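Side-chain contacts in protein CbbY (Rhodobacter sphaeroides, PDB 4UAS), which dephosphorylates xylulose-1,5-bisphosphate, a potent inhibitor that rubisco itself produces, by a magnesium-dependent reaction: residues D8-L13 against E18-A23; W37-Y42 against G196-H201; F24-A29 against T79-A84; A124-R127 against P133-E136; V140-D145 against P154-L159. All coordinates share one frame; numbering follows the deposited sequence.

Contact 1. Residues D8-L13 against E18-A23; sequences DVDGTL and ELHRRA. With MG (magnesium ion), chain D; PO4 (phosphate ion), chain C.
Asp10 reaches from the 8-13 loop to the ring of His20, on helix 17-31, by its carboxylate alone. Its first carbon already lies beside the ligand, with CB of Asp10 3.5 Å from O2 of the phosphate. CG stands beside the backbone N and anti to the carbonyl carbon (chi1 -63°), a torsion that carries the carboxylate toward the helix. From CG the two oxygens part. Asp10 OD1 accepts from His20 NE2 at 3.0 Å, in a bond bent to 144° at the hydrogen. The oxygen lies close to the imidazole plane, at the ring edge, but the donor meets it 51° out of the carboxylate plane; the two flat groups are almost perpendicular. Thr16 OG1 is a second hydrogen-bond partner of OD1, and Lys78 bonds to the far nitrogen, ND1, of His20. Asp8, Asp10 and Thr12 match the DxDx(T/V) signature of HAD phosphatases, in which the first aspartate is the inferred nucleophile and the second the inferred proton donor. In keeping with that role, Asp10 OD2 is 2.6 Å from phosphate O2. The backbone of the same residue works as well: Asp10 N donates to phosphate O3 at 2.8 Å, while Asp10 O binds the magnesium ion at 2.2 Å. Asp8 OD2 coordinates this magnesium at 2.1 Å, and Asp176 and two waters join the shell with phosphate O4.

Contact 2. Residues W37-Y42 against G196-H201; sequences WDREEY and GFYTRH
The seam between helix 39-45 and the loop that follows strand 190-193 is built on an aromatic edge-to-face pair, Tyr42 against Tyr198. The ring centroids of Tyr42 and Tyr198 are 5.6 Å apart and their planes stand at 74°. The edge atom is Tyr42 CD2, which comes 3.8 Å from Tyr198 CZ. On the opposite face of the Tyr198 ring lies its own neighbour, with Phe197 CD2 over the ring centre. At its rim, Tyr198 CE2 comes 3.7 Å from the backbone oxygen Arg39 O.

Arg39 runs past both aromatic residues of the loop. Its CG approaches Tyr198 OH at 3.4 Å; from there the extended chain crosses Phe197 at about a right angle and sets Phe197 CE2 against one face of its guanidinium, 3.7 Å above that plane and offset toward the group's rim. The nearest pair is Arg39 NH1 and Phe197 CZ, at 3.6 Å. The planes are 55° apart, well short of a parallel stack. Asp38 caps the helix that carries these groups, its OD1 accepting from Glu41 N at 3.0 Å.

Glu18 takes Tyr198 OH on one oxygen and forms a salt bridge to Arg39 NE with the other, while Tyr42 OH bonds to Glu17, both glutamates on helix 17-31. Across the seam itself the contact is ring, alkyl and guanidinium-face packing, with its polar ends answered by Glu17 and Glu18 instead.

Contact 3. Residues F24-A29 against T79-A84; sequences FNETFA and TERFVA
The guanidinium of Arg81 presents one face to the backbone of helix 17-31, with Glu26 O 3.8 Å above its plane and over its centre. The carboxylate of Glu26 is turned 88° from that plane, and its nearest oxygen, Glu26 OE1, stays 4.0 Å from Arg81 NH2, beyond a salt bridge, although opposite charges at this distance should still attract. A water lies 3.2 Å from Arg81 NH2, but its separation from Glu26 OE1 is too short to be trusted. The other oxygen, OE2, forms a salt bridge to Arg22, one turn back on the same helix.

Arg81 arrives from helix 71-87 with its chain extended from CG to NE, passing Thr27 on the way. There the methylene Arg81 CD comes 3.0 Å from Thr27 OG1. The Thr27 hydroxyl sits beside its backbone N (chi1 -63°), where it is bonded to Ala23 O. Arg81 has two deposited conformers, and this account holds for one of them.

The two helices, which belong to the helical cap domain of this HAD phosphatase, are thus joined here by the long aliphatic stem of an arginine, a chemistry that implies weak electrostatic attraction added to packing, not a fixed ion pair.

Contact 4. Residues A124-R127 against P133-E136; sequences ALCR and PARE
Van der Waals packing centres on Cys126 and Ala134. The sulfur, Cys126 SG, meets the methyl carbon Ala134 CB at 3.6 Å, and it is 3.7 Å from Ala134 CA. One bond nearer the helix, Cys126 CB also lies 3.7 Å from Ala134 CA, so that both side-chain atoms of the cysteine rest against the same alanine. The sulfur stands beside its own backbone N, anti to the carbonyl carbon (chi1 -69°), and from there it reaches the methyl. Pro133 joins more distantly, its carbonyl carbon C being 4.3 Å from Cys126 CB.

In the fold, these residues close the turn by which helix 119-129 leads into strand 140-142, an outermost strand of the parallel sheet. Ala134 extends the packing to Val122 and Ile141, and Cys126 does so to Phe138.

Hydrogen bonding comes from the backbone and from outside the pair. Glu136 N donates to Pro133 O at 3.0 Å, which fixes the bend after the proline, while Ala134 N is taken by the carboxylate of Glu123 on the helix.

Contact 5. Residues V140-D145 against P154-L159; sequences VIAAGD and PDIYRL
Leu159 N donates to Asp155 O at 2.9 Å, the helical bond that holds Leu159 where its methyl CD2 packs on Ala142 CB, 3.9 Å away. On the same turn, the side chain of Arg158 forms a salt bridge to Asp155, NH1 to OD1 at 3.0 Å, close to its guanidinium plane.

The bridge to the strand is apolar. Ile156 has CG1 anti to its backbone N (chi1 -162°), which sends CD1 over the strand backbone: it comes 3.6 Å from Ala142 C and 3.7 Å from Ala143 N. The same methyl is 3.7 Å from Ala142 CB. That alanine carbon also lies 3.7 Å from Ile156 O, evidence that helix and strand approach closely, with small alanine at the interface.

Ala142 is tied by backbone bonds to Val113 and Thr115 of the adjoining strand 110-114 and its following loop. Helix 155-164 covers this edge of the parallel sheet and leads on to strand 171-175, a beta-alpha-beta crossover of the Rossmann-like HAD core.

Contacts 4 and 5 are buried, apolar packing within the Rossmann-like core; contact 4 lies just before strand 140-142 and contact 5 uses that strand, and they meet where Ala134 touches Ile141. Contacts 1, 2 and 3 are only partly buried: contacts 1 and 3 both use helix 17-31, and contact 2 abuts it through helix 39-45. Contact 1 is polar and holds the magnesium site; contact 2 is aromatic, and contact 3 relies on an arginine stem beside a threonine, with its charge near but not paired to Glu26. The joins are specific: Trp37 of contact 2 packs on Phe24 and Phe28 of contact 3, His20 on Phe82, and Val9 touches Leu125 of contact 4.

Contact 1. Residues D8-L13 against E18-A23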
# COMPACT_ATOMS: atom_id res chain seq x y z
N ASP A 8 5.89 0.04 -0.25
CA ASP A 8 4.49 -0.05 -0.40
C ASP A 8 3.84 -0.19 0.99
O ASP A 8 4.49 -0.61 1.93
CB ASP A 8 4.19 -1.27 -1.26
CG ASP A 8 2.76 -1.50 -1.56
OD1 ASP A 8 2.10 -0.52 -2.00
OD2 ASP A 8 2.20 -2.57 -1.25
N VAL A 9 2.54 0.09 1.08
CA VAL A 9 1.82 -0.06 2.33
C VAL A 9 0.93 -1.31 2.38
O VAL A 9 1.23 -2.27 3.07
CB VAL A 9 1.03 1.23 2.73
CG1 VAL A 9 0.19 1.01 3.97
CG2 VAL A 9 1.99 2.37 2.92
N ASP A 10 -0.14 -1.30 1.60
CA ASP A 10 -1.13 -2.37 1.67
C ASP A 10 -0.57 -3.68 1.13
O ASP A 10 -0.23 -3.79 -0.03
CB ASP A 10 -2.40 -1.99 0.91
CG ASP A 10 -3.10 -0.80 1.49
OD1 ASP A 10 -3.34 -0.79 2.72
OD2 ASP A 10 -3.36 0.16 0.71
N GLY A 11 -0.56 -4.69 2.01
CA GLY A 11 -0.03 -5.98 1.66
C GLY A 11 1.47 -6.09 1.78
O GLY A 11 1.98 -7.19 1.60
N THR A 12 2.17 -5.02 2.13
CA THR A 12 3.62 -4.96 2.24
C THR A 12 4.00 -4.72 3.69
O THR A 12 4.65 -5.58 4.33
CB THR A 12 4.23 -4.01 1.21
OG1 THR A 12 3.98 -4.46 -0.09
CG2 THR A 12 5.70 -3.86 1.40
N LEU A 13 3.70 -3.54 4.20
CA LEU A 13 3.93 -3.32 5.62
C LEU A 13 3.07 -4.25 6.48
O LEU A 13 3.51 -4.66 7.54
CB LEU A 13 3.66 -1.85 6.03
CG LEU A 13 4.60 -0.81 5.42
CD1 LEU A 13 4.17 0.58 5.83
CD2 LEU A 13 6.03 -1.03 5.75
N GLU A 18 -8.22 -7.14 3.91
CA GLU A 18 -9.48 -7.61 4.44
C GLU A 18 -10.08 -6.56 5.34
O GLU A 18 -11.30 -6.46 5.44
CB GLU A 18 -9.29 -8.94 5.16
CG GLU A 18 -9.36 -10.14 4.31
CD GLU A 18 -10.74 -10.31 3.69
OE1 GLU A 18 -10.98 -9.65 2.73
OE2 GLU A 18 -11.56 -11.22 4.12
N LEU A 19 -9.27 -5.78 6.06
CA LEU A 19 -9.80 -4.71 6.86
C LEU A 19 -10.38 -3.60 5.98
O LEU A 19 -11.42 -3.01 6.34
CB LEU A 19 -8.72 -4.17 7.84
CG LEU A 19 -9.29 -3.39 9.04
CD1 LEU A 19 -9.97 -4.35 10.01
CD2 LEU A 19 -8.15 -2.68 9.77
N HIS A 20 -9.72 -3.25 4.89
CA HIS A 20 -10.30 -2.34 3.94
C HIS A 20 -11.64 -2.85 3.45
O HIS A 20 -12.60 -2.09 3.36
CB HIS A 20 -9.38 -2.11 2.74
CG HIS A 20 -8.22 -1.20 3.00
ND1 HIS A 20 -8.39 0.13 3.23
CD2 HIS A 20 -6.89 -1.47 3.06
CE1 HIS A 20 -7.19 0.66 3.43
NE2 HIS A 20 -6.27 -0.28 3.33
N ARG A 21 -11.74 -4.13 3.07
CA ARG A 21 -12.99 -4.71 2.58
C ARG A 21 -14.09 -4.58 3.60
O ARG A 21 -15.22 -4.17 3.28
CB ARG A 21 -12.78 -6.14 2.13
CG ARG A 21 -14.02 -6.74 1.42
CD ARG A 21 -13.77 -8.15 0.92
NE ARG A 21 -13.65 -9.16 1.95
CZ ARG A 21 -14.64 -9.90 2.43
NH1 ARG A 21 -15.87 -9.76 1.99
NH2 ARG A 21 -14.38 -10.81 3.35
N ARG A 22 -13.79 -4.85 4.86
CA ARG A 22 -14.74 -4.69 5.95
C ARG A 22 -15.17 -3.23 6.02
O ARG A 22 -16.36 -2.94 6.19
CB ARG A 22 -14.13 -5.16 7.28
CG ARG A 22 -15.00 -4.92 8.51
CD ARG A 22 -14.38 -5.50 9.78
NE ARG A 22 -15.25 -5.13 10.90
CZ ARG A 22 -14.88 -5.28 12.17
NH1 ARG A 22 -13.73 -5.77 12.46
NH2 ARG A 22 -15.67 -4.87 13.13
N ALA A 23 -14.23 -2.29 6.00
CA ALA A 23 -14.57 -0.88 6.10
C ALA A 23 -15.49 -0.48 4.94
O ALA A 23 -16.45 0.29 5.12
CB ALA A 23 -13.34 -0.03 6.11
MG MG D . 0.35 -3.19 -2.04
P PO4 C . -0.75 0.25 -1.77
O1 PO4 C . -0.31 1.10 -3.03
O2 PO4 C . -2.31 0.42 -1.62
O3 PO4 C . -0.15 0.65 -0.43
O4 PO4 C . -0.52 -1.28 -2.02
O HOH W 1 -1.24 -4.18 -2.74
O HOH W 2 1.06 -2.79 -4.10

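Contact 2. Residues W37-Y42 against G196-H201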
# COMPACT_ATOMS: atom_id res chain seq x y z
N TRP A 37 -19.26 -6.29 -1.16
CA TRP A 37 -18.14 -6.87 -1.84
C TRP A 37 -17.59 -8.11 -1.13
O TRP A 37 -17.03 -8.03 -0.04
CB TRP A 37 -17.02 -5.83 -1.96
CG TRP A 37 -17.37 -4.63 -2.80
CD1 TRP A 37 -18.39 -4.48 -3.61
CD2 TRP A 37 -16.58 -3.42 -2.90
NE1 TRP A 37 -18.38 -3.25 -4.22
CE2 TRP A 37 -17.25 -2.58 -3.81
CE3 TRP A 37 -15.39 -2.95 -2.32
CZ2 TRP A 37 -16.76 -1.33 -4.16
CZ3 TRP A 37 -14.94 -1.71 -2.68
CH2 TRP A 37 -15.60 -0.90 -3.58
N ASP A 38 -17.86 -9.27 -1.73
CA ASP A 38 -17.30 -10.51 -1.25
C ASP A 38 -15.84 -10.63 -1.68
O ASP A 38 -15.35 -9.82 -2.46
CB ASP A 38 -18.16 -11.75 -1.56
CG ASP A 38 -18.38 -12.03 -2.99
OD1 ASP A 38 -17.51 -11.73 -3.86
OD2 ASP A 38 -19.48 -12.66 -3.30
N ARG A 39 -15.13 -11.62 -1.17
CA ARG A 39 -13.73 -11.77 -1.53
C ARG A 39 -13.45 -11.96 -3.00
O ARG A 39 -12.49 -11.45 -3.55
CB ARG A 39 -13.07 -12.93 -0.78
CG ARG A 39 -12.78 -12.67 0.63
CD ARG A 39 -12.13 -13.86 1.27
NE ARG A 39 -11.61 -13.60 2.57
CZ ARG A 39 -10.96 -14.50 3.29
NH1 ARG A 39 -10.75 -15.74 2.87
NH2 ARG A 39 -10.52 -14.20 4.48
N GLU A 40 -14.34 -12.73 -3.66
CA GLU A 40 -14.16 -12.96 -5.08
C GLU A 40 -14.23 -11.64 -5.85
O GLU A 40 -13.38 -11.35 -6.72
CB GLU A 40 -15.24 -13.95 -5.57
CG GLU A 40 -15.21 -14.17 -7.06
CD GLU A 40 -16.14 -15.29 -7.55
OE1 GLU A 40 -16.64 -16.08 -6.79
OE2 GLU A 40 -16.21 -15.49 -8.75
N GLU A 41 -15.24 -10.82 -5.55
CA GLU A 41 -15.36 -9.55 -6.27
C GLU A 41 -14.23 -8.60 -5.83
O GLU A 41 -13.68 -7.86 -6.65
CB GLU A 41 -16.72 -8.95 -6.06
CG GLU A 41 -16.89 -7.58 -6.69
CD GLU A 41 -18.30 -7.16 -6.89
OE1 GLU A 41 -19.16 -7.65 -6.19
OE2 GLU A 41 -18.55 -6.35 -7.76
N TYR A 42 -13.88 -8.59 -4.56
CA TYR A 42 -12.84 -7.67 -4.11
C TYR A 42 -11.51 -7.99 -4.75
O TYR A 42 -10.72 -7.07 -5.11
CB TYR A 42 -12.78 -7.68 -2.55
CG TYR A 42 -12.05 -6.47 -2.01
CD1 TYR A 42 -12.55 -5.18 -2.24
CD2 TYR A 42 -10.87 -6.58 -1.30
CE1 TYR A 42 -11.94 -4.04 -1.72
CE2 TYR A 42 -10.24 -5.48 -0.78
CZ TYR A 42 -10.75 -4.22 -0.98
OH TYR A 42 -10.11 -3.08 -0.54
N GLY A 196 0.76 -11.66 -1.10
CA GLY A 196 -0.12 -12.04 -0.02
C GLY A 196 -1.38 -12.56 -0.57
O GLY A 196 -1.46 -12.92 -1.75
N PHE A 197 -2.38 -12.65 0.30
CA PHE A 197 -3.57 -13.34 -0.03
C PHE A 197 -4.19 -12.96 -1.40
O PHE A 197 -4.57 -13.80 -2.22
CB PHE A 197 -4.65 -13.15 1.12
CG PHE A 197 -5.97 -13.79 0.82
CD1 PHE A 197 -6.09 -15.13 0.77
CD2 PHE A 197 -7.13 -13.02 0.67
CE1 PHE A 197 -7.27 -15.73 0.48
CE2 PHE A 197 -8.32 -13.61 0.43
CZ PHE A 197 -8.41 -14.96 0.30
N TYR A 198 -4.35 -11.66 -1.58
CA TYR A 198 -5.07 -11.17 -2.73
C TYR A 198 -4.20 -11.06 -3.98
O TYR A 198 -4.71 -10.75 -5.04
CB TYR A 198 -5.71 -9.84 -2.43
CG TYR A 198 -7.00 -9.93 -1.70
CD1 TYR A 198 -7.16 -9.44 -0.41
CD2 TYR A 198 -8.11 -10.43 -2.33
CE1 TYR A 198 -8.38 -9.47 0.22
CE2 TYR A 198 -9.38 -10.48 -1.70
CZ TYR A 198 -9.48 -9.99 -0.42
OH TYR A 198 -10.73 -10.02 0.15
N THR A 199 -2.89 -11.30 -3.89
CA THR A 199 -1.96 -11.15 -5.02
C THR A 199 -1.18 -12.39 -5.38
O THR A 199 -0.43 -12.36 -6.32
CB THR A 199 -1.04 -9.97 -4.81
OG1 THR A 199 -0.23 -10.26 -3.66
CG2 THR A 199 -1.79 -8.67 -4.70
N ARG A 200 -1.37 -13.46 -4.64
CA ARG A 200 -0.58 -14.64 -4.85
C ARG A 200 -0.72 -15.27 -6.25
O ARG A 200 0.22 -15.92 -6.74
CB ARG A 200 -0.86 -15.67 -3.79
CG ARG A 200 0.38 -16.52 -3.59
CD ARG A 200 0.08 -17.45 -2.47
NE ARG A 200 -0.28 -16.80 -1.18
CZ ARG A 200 0.62 -16.23 -0.41
NH1 ARG A 200 0.24 -15.70 0.74
NH2 ARG A 200 1.83 -16.15 -0.81
N HIS A 201 -1.88 -15.04 -6.87
CA HIS A 201 -2.18 -15.56 -8.20
C HIS A 201 -1.43 -14.79 -9.28
O HIS A 201 -1.47 -15.19 -10.48
CB HIS A 201 -3.68 -15.51 -8.46
CG HIS A 201 -4.21 -14.12 -8.57
ND1 HIS A 201 -4.45 -13.32 -7.48
CD2 HIS A 201 -4.52 -13.38 -9.65
CE1 HIS A 201 -4.89 -12.14 -7.85
NE2 HIS A 201 -4.92 -12.15 -9.17

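Contact 3. Residues F24-A29 against T79-A84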
# COMPACT_ATOMS: atom_id res chain seq x y z
N PHE A 24 -15.21 -0.94 3.70
CA PHE A 24 -16.10 -0.67 2.59
C PHE A 24 -17.50 -1.20 2.88
O PHE A 24 -18.50 -0.49 2.77
CB PHE A 24 -15.59 -1.26 1.27
CG PHE A 24 -14.48 -0.49 0.58
CD1 PHE A 24 -14.78 0.71 -0.01
CD2 PHE A 24 -13.20 -1.00 0.48
CE1 PHE A 24 -13.79 1.42 -0.71
CE2 PHE A 24 -12.23 -0.30 -0.18
CZ PHE A 24 -12.51 0.91 -0.80
N ASN A 25 -17.60 -2.50 3.21
CA ASN A 25 -18.93 -3.10 3.36
C ASN A 25 -19.71 -2.49 4.49
O ASN A 25 -20.93 -2.27 4.38
CB ASN A 25 -18.79 -4.62 3.52
CG ASN A 25 -18.39 -5.28 2.24
OD1 ASN A 25 -18.81 -4.83 1.16
ND2 ASN A 25 -17.66 -6.36 2.31
N GLU A 26 -19.06 -2.20 5.63
CA GLU A 26 -19.75 -1.54 6.73
C GLU A 26 -20.23 -0.15 6.36
O GLU A 26 -21.26 0.30 6.83
CB GLU A 26 -18.87 -1.60 7.97
CG GLU A 26 -18.71 -2.98 8.56
CD GLU A 26 -17.95 -3.05 9.86
OE1 GLU A 26 -17.46 -2.01 10.34
OE2 GLU A 26 -17.84 -4.19 10.39
N THR A 27 -19.43 0.55 5.56
CA THR A 27 -19.81 1.89 5.09
C THR A 27 -21.05 1.80 4.20
O THR A 27 -22.00 2.55 4.32
CB THR A 27 -18.64 2.55 4.40
OG1 THR A 27 -17.58 2.75 5.31
CG2 THR A 27 -19.08 3.93 3.86
N PHE A 28 -21.04 0.84 3.31
CA PHE A 28 -22.16 0.65 2.40
C PHE A 28 -23.44 0.36 3.23
O PHE A 28 -24.49 0.93 2.96
CB PHE A 28 -21.90 -0.51 1.45
CG PHE A 28 -20.69 -0.31 0.51
CD1 PHE A 28 -20.15 0.92 0.25
CD2 PHE A 28 -20.14 -1.43 -0.08
CE1 PHE A 28 -19.05 1.03 -0.58
CE2 PHE A 28 -19.04 -1.33 -0.88
CZ PHE A 28 -18.48 -0.09 -1.15
N ALA A 29 -23.34 -0.52 4.24
CA ALA A 29 -24.52 -0.81 5.03
C ALA A 29 -25.00 0.44 5.74
O ALA A 29 -26.22 0.68 5.80
CB ALA A 29 -24.22 -1.93 6.03
N THR A 79 -12.91 5.79 4.83
CA THR A 79 -11.62 6.06 5.43
C THR A 79 -11.72 6.21 6.91
O THR A 79 -10.92 5.64 7.65
CB THR A 79 -10.96 7.26 4.73
OG1 THR A 79 -10.79 6.98 3.37
CG2 THR A 79 -9.62 7.62 5.38
N GLU A 80 -12.70 7.00 7.36
CA GLU A 80 -12.93 7.16 8.79
C GLU A 80 -13.14 5.80 9.45
O GLU A 80 -12.62 5.52 10.55
CB GLU A 80 -14.10 8.07 9.02
CG GLU A 80 -13.81 9.53 8.59
CD GLU A 80 -15.04 10.40 8.59
OE1 GLU A 80 -16.16 9.90 8.89
OE2 GLU A 80 -14.90 11.59 8.24
N ARG A 81 -13.92 4.92 8.81
CA ARG A 81 -14.18 3.59 9.38
C ARG A 81 -12.89 2.76 9.43
O ARG A 81 -12.65 2.10 10.44
CB ARG A 81 -15.31 2.85 8.65
CG ARG A 81 -16.72 3.37 8.87
CD ARG A 81 -17.84 2.54 8.25
NE ARG A 81 -19.13 3.05 8.64
CZ ARG A 81 -19.85 2.55 9.66
NH1 ARG A 81 -21.02 3.09 9.97
NH2 ARG A 81 -19.44 1.48 10.35
N PHE A 82 -12.11 2.78 8.36
CA PHE A 82 -10.84 2.06 8.37
C PHE A 82 -9.91 2.55 9.48
O PHE A 82 -9.29 1.74 10.18
CB PHE A 82 -10.15 2.21 7.03
CG PHE A 82 -8.83 1.47 6.94
CD1 PHE A 82 -8.79 0.11 6.66
CD2 PHE A 82 -7.64 2.12 7.17
CE1 PHE A 82 -7.62 -0.53 6.56
CE2 PHE A 82 -6.48 1.47 7.08
CZ PHE A 82 -6.44 0.16 6.79
N VAL A 83 -9.79 3.87 9.62
CA VAL A 83 -8.96 4.42 10.67
C VAL A 83 -9.39 3.91 12.06
O VAL A 83 -8.56 3.57 12.89
CB VAL A 83 -8.96 5.96 10.56
CG1 VAL A 83 -8.37 6.65 11.82
CG2 VAL A 83 -8.22 6.41 9.31
N ALA A 84 -10.70 3.89 12.31
CA ALA A 84 -11.22 3.41 13.59
C ALA A 84 -10.92 1.92 13.77
O ALA A 84 -10.48 1.48 14.84
CB ALA A 84 -12.70 3.66 13.74
O HOH W 3 -16.64 0.16 11.12

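Contact 4. Residues A124-R127 against P133-E136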
# COMPACT_ATOMS: atom_id res chain seq x y z
N ALA A 124 -2.77 5.93 10.50
CA ALA A 124 -3.42 4.97 11.40
C ALA A 124 -2.59 3.70 11.53
O ALA A 124 -2.41 3.16 12.62
CB ALA A 124 -4.84 4.70 10.88
N LEU A 125 -2.06 3.19 10.41
CA LEU A 125 -1.21 2.04 10.46
C LEU A 125 0.05 2.23 11.26
O LEU A 125 0.43 1.39 12.05
CB LEU A 125 -0.90 1.57 9.03
CG LEU A 125 -0.02 0.32 8.94
CD1 LEU A 125 -0.22 -0.34 7.55
CD2 LEU A 125 1.47 0.66 8.90
N CYS A 126 0.70 3.36 11.10
CA CYS A 126 1.90 3.62 11.86
C CYS A 126 1.64 3.78 13.35
O CYS A 126 2.37 3.19 14.15
CB CYS A 126 2.65 4.83 11.31
SG CYS A 126 3.36 4.57 9.69
N ARG A 127 0.52 4.44 13.74
CA ARG A 127 0.19 4.55 15.15
C ARG A 127 0.02 3.13 15.73
O ARG A 127 0.51 2.84 16.84
CB ARG A 127 -1.01 5.43 15.39
CG ARG A 127 -0.77 6.89 15.17
CD ARG A 127 -1.97 7.68 15.72
NE ARG A 127 -3.26 7.30 15.05
CZ ARG A 127 -3.73 7.86 13.91
NH1 ARG A 127 -3.04 8.81 13.30
NH2 ARG A 127 -4.89 7.49 13.36
N PRO A 133 3.73 8.33 15.13
CA PRO A 133 3.25 8.98 13.90
C PRO A 133 4.11 8.60 12.70
O PRO A 133 5.30 8.26 12.90
CB PRO A 133 3.42 10.48 14.20
CG PRO A 133 4.32 10.54 15.37
CD PRO A 133 4.31 9.27 16.10
N ALA A 134 3.52 8.58 11.53
CA ALA A 134 4.23 8.08 10.37
C ALA A 134 5.53 8.79 10.11
O ALA A 134 6.51 8.19 9.62
CB ALA A 134 3.31 8.16 9.18
N ARG A 135 5.55 10.10 10.39
CA ARG A 135 6.69 10.93 10.05
C ARG A 135 7.87 10.69 11.00
O ARG A 135 8.97 11.15 10.71
CB ARG A 135 6.22 12.42 9.94
CG ARG A 135 5.26 12.56 8.73
CD ARG A 135 4.59 13.95 8.51
NE ARG A 135 3.49 13.84 7.57
CZ ARG A 135 3.59 13.80 6.23
NH1 ARG A 135 4.79 14.00 5.63
NH2 ARG A 135 2.51 13.58 5.48
N GLU A 136 7.68 9.94 12.10
CA GLU A 136 8.79 9.46 12.85
C GLU A 136 9.44 8.17 12.39
O GLU A 136 10.48 7.76 12.91
CB GLU A 136 8.36 9.29 14.34
CG GLU A 136 8.11 10.61 15.04
CD GLU A 136 7.73 10.46 16.52
OE1 GLU A 136 8.06 9.41 17.13
OE2 GLU A 136 7.17 11.46 16.99

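Contact 5. Residues V140-D145 against P154-L159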
# COMPACT_ATOMS: atom_id res chain seq x y z
N VAL A 140 10.01 10.28 4.13
CA VAL A 140 9.21 10.76 3.02
C VAL A 140 7.95 9.93 2.95
O VAL A 140 8.01 8.69 3.04
CB VAL A 140 9.99 10.65 1.69
CG1 VAL A 140 9.08 10.83 0.46
CG2 VAL A 140 11.13 11.68 1.64
N ILE A 141 6.79 10.57 2.79
CA ILE A 141 5.52 9.88 2.63
C ILE A 141 4.90 10.37 1.35
O ILE A 141 4.49 11.53 1.22
CB ILE A 141 4.55 10.05 3.82
CG1 ILE A 141 5.23 9.49 5.10
CG2 ILE A 141 3.22 9.35 3.59
CD1 ILE A 141 4.51 9.83 6.37
N ALA A 142 4.79 9.51 0.35
CA ALA A 142 4.16 9.75 -0.92
C ALA A 142 2.89 8.87 -0.95
O ALA A 142 3.02 7.63 -1.03
CB ALA A 142 5.12 9.46 -2.07
N ALA A 143 1.72 9.50 -0.91
CA ALA A 143 0.45 8.77 -0.71
C ALA A 143 -0.68 9.37 -1.53
O ALA A 143 -0.64 10.54 -1.91
CB ALA A 143 0.10 8.72 0.76
N GLY A 144 -1.71 8.58 -1.76
CA GLY A 144 -3.03 9.09 -2.10
C GLY A 144 -3.02 9.89 -3.41
O GLY A 144 -2.50 9.50 -4.40
N ASP A 145 -3.62 11.07 -3.32
CA ASP A 145 -3.80 11.94 -4.45
C ASP A 145 -2.66 12.92 -4.63
O ASP A 145 -2.78 13.93 -5.33
CB ASP A 145 -5.15 12.66 -4.36
CG ASP A 145 -6.35 11.73 -4.38
OD1 ASP A 145 -6.25 10.44 -4.47
OD2 ASP A 145 -7.47 12.22 -4.24
N PRO A 154 4.27 4.86 -12.48
CA PRO A 154 5.41 5.09 -11.55
C PRO A 154 5.37 6.44 -10.82
O PRO A 154 6.28 6.67 -10.03
CB PRO A 154 6.63 5.01 -12.48
CG PRO A 154 6.13 4.26 -13.69
CD PRO A 154 4.73 4.76 -13.87
N ASP A 155 4.40 7.30 -11.13
CA ASP A 155 4.51 8.67 -10.63
C ASP A 155 4.67 8.78 -9.12
O ASP A 155 5.41 9.66 -8.68
CB ASP A 155 3.36 9.48 -11.16
CG ASP A 155 3.52 9.76 -12.70
OD1 ASP A 155 4.65 9.51 -13.24
OD2 ASP A 155 2.59 10.29 -13.30
N ILE A 156 4.03 7.95 -8.31
CA ILE A 156 4.15 8.07 -6.88
C ILE A 156 5.60 7.74 -6.44
O ILE A 156 6.12 8.34 -5.48
CB ILE A 156 3.13 7.17 -6.16
CG1 ILE A 156 2.95 7.60 -4.70
CG2 ILE A 156 3.40 5.70 -6.33
CD1 ILE A 156 2.34 9.00 -4.53
N TYR A 157 6.25 6.78 -7.09
CA TYR A 157 7.65 6.49 -6.83
C TYR A 157 8.57 7.59 -7.27
O TYR A 157 9.54 7.92 -6.60
CB TYR A 157 8.06 5.14 -7.44
CG TYR A 157 7.64 3.91 -6.65
CD1 TYR A 157 6.64 3.07 -7.05
CD2 TYR A 157 8.33 3.59 -5.50
CE1 TYR A 157 6.31 1.93 -6.31
CE2 TYR A 157 8.02 2.48 -4.76
CZ TYR A 157 7.00 1.65 -5.14
OH TYR A 157 6.75 0.53 -4.41
N ARG A 158 8.29 8.18 -8.43
CA ARG A 158 9.06 9.35 -8.88
C ARG A 158 8.96 10.51 -7.90
O ARG A 158 9.97 11.18 -7.64
CB ARG A 158 8.60 9.76 -10.27
CG ARG A 158 8.90 8.72 -11.33
CD ARG A 158 8.34 9.05 -12.69
NE ARG A 158 8.72 8.05 -13.67
CZ ARG A 158 7.97 7.58 -14.63
NH1 ARG A 158 6.69 7.96 -14.80
NH2 ARG A 158 8.50 6.69 -15.43
N LEU A 159 7.78 10.73 -7.35
CA LEU A 159 7.60 11.77 -6.32
C LEU A 159 8.47 11.46 -5.12
O LEU A 159 9.23 12.29 -4.63
CB LEU A 159 6.12 11.86 -5.95
CG LEU A 159 5.80 12.66 -4.70
CD1 LEU A 159 6.30 14.05 -4.72
CD2 LEU A 159 4.34 12.52 -4.33